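Local coordinates for thioredoxin reductase (Streptococcus pyogenes, PDB 5UWY) that catalyses the NADPH-dependent reduction of thioredoxin, passing electrons through bound FAD to a redox-active disulfide, at the interface of chains A and B. Numbering follows the deposited sequence. Chains: chain A/B, Thioredoxin reductase.

The interface of chains A and B. Residues chain A 21, 65, 69, 72; chain B 49, 53, 55.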
# COMPACT_ATOMS: atom_id res chain seq x y z
N LEU A 21 -0.02 4.34 -12.88
CA LEU A 21 -0.65 5.60 -12.48
C LEU A 21 0.40 6.60 -12.01
O LEU A 21 0.45 7.73 -12.49
CB LEU A 21 -1.68 5.33 -11.39
CG LEU A 21 -2.38 6.53 -10.76
CD1 LEU A 21 -3.34 7.17 -11.75
CD2 LEU A 21 -3.10 6.12 -9.49
N LYS A 65 -12.34 0.28 -12.35
CA LYS A 65 -12.23 1.56 -11.66
C LYS A 65 -10.78 1.95 -11.40
O LYS A 65 -10.49 3.13 -11.18
CB LYS A 65 -13.02 1.54 -10.35
CG LYS A 65 -13.51 2.91 -9.92
CD LYS A 65 -14.99 2.88 -9.57
CE LYS A 65 -15.56 4.29 -9.46
NZ LYS A 65 -15.18 4.95 -8.19
N PRO A 69 -8.84 5.44 -14.98
CA PRO A 69 -8.06 6.67 -14.76
C PRO A 69 -6.68 6.66 -15.43
O PRO A 69 -5.97 7.67 -15.38
CB PRO A 69 -7.93 6.75 -13.24
CG PRO A 69 -9.08 5.96 -12.73
CD PRO A 69 -9.26 4.84 -13.70
N LYS A 72 -6.54 8.71 -19.04
CA LYS A 72 -6.33 10.14 -18.84
C LYS A 72 -4.85 10.50 -18.78
O LYS A 72 -4.46 11.60 -19.20
CB LYS A 72 -7.05 10.58 -17.56
CG LYS A 72 -6.47 11.80 -16.86
CD LYS A 72 -7.03 11.94 -15.45
CE LYS A 72 -6.90 10.63 -14.69
NZ LYS A 72 -7.98 10.41 -13.69
N GLU B 49 -5.83 12.46 -7.02
CA GLU B 49 -5.97 11.69 -8.26
C GLU B 49 -4.92 10.59 -8.39
O GLU B 49 -4.70 10.08 -9.49
CB GLU B 49 -5.91 12.62 -9.48
CG GLU B 49 -7.15 13.46 -9.67
CD GLU B 49 -7.12 14.26 -10.96
OE1 GLU B 49 -6.13 14.14 -11.72
OE2 GLU B 49 -8.09 15.01 -11.22
N GLY B 53 -8.45 3.17 -7.88
CA GLY B 53 -9.86 2.95 -7.70
C GLY B 53 -10.70 4.21 -7.64
O GLY B 53 -11.92 4.12 -7.49
N ASP B 55 -10.84 7.96 -9.74
CA ASP B 55 -10.31 8.90 -10.72
C ASP B 55 -9.98 10.24 -10.06
O ASP B 55 -8.85 10.73 -10.14
CB ASP B 55 -11.30 9.09 -11.87
CG ASP B 55 -10.81 10.06 -12.93
OD1 ASP B 55 -10.84 11.28 -12.68
OD2 ASP B 55 -10.38 9.60 -14.00
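The side-chain amino group (NZ) of A:Lys72 reaches across the subunit boundary to the carboxylate of B:Asp55, where NZ donates a hydrogen bond to OD2 at 2.6 Å and closes a salt bridge. In this flavoprotein of the pyridine nucleotide-disulphide oxidoreductase family, whose bacterial thioredoxin reductases are homodimers, the bridge ties the residue just beyond helix 59-71 of one subunit to a loop of the other, and the two-fold axis repeats it with the chains exchanged. The two side chains run toward each other from opposite directions, but the lysine does not come in along the carboxylate plane: NZ stands above it, 63° out of plane at OD2, and off the oxygen side of the group. A:Lys72 NZ also lies 3.2 Å from the other carboxylate oxygen, OD1 of B:Asp55, a longer hydrogen bond. The lysine chain starts extended, then bends at chi3 (50°) and again, more mildly, at chi4, the two together carrying NZ to the carboxylate. B:Glu49 adds a further negative group, its OE1 4.6 Å from A:Lys72 NZ, too far for contact but probably near enough to favour the lysine's positive charge.

Beside the bridge, the ring of A:Pro69, near the end of helix 59-71, packs on B:Asp55. Ring atom CG of A:Pro69 lies 3.8 Å from B:Asp55 CA and about as far from its CB, while ring CB faces OD2. With its CG anti to the backbone N (chi1 180°), B:Asp55 extends its carboxylate past the proline ring toward A:Lys72.

One helical turn earlier, the aliphatic chain of A:Lys65 runs alongside the carbonyl of B:Gly53. A:Lys65 NZ comes within 3.4 Å of B:Gly53 O, a weak hydrogen bond. On the other flank, methyl CD1 of A:Leu21, from helix 14-25, makes a peripheral contact with the backbone O of B:Glu49 at 3.9 Å.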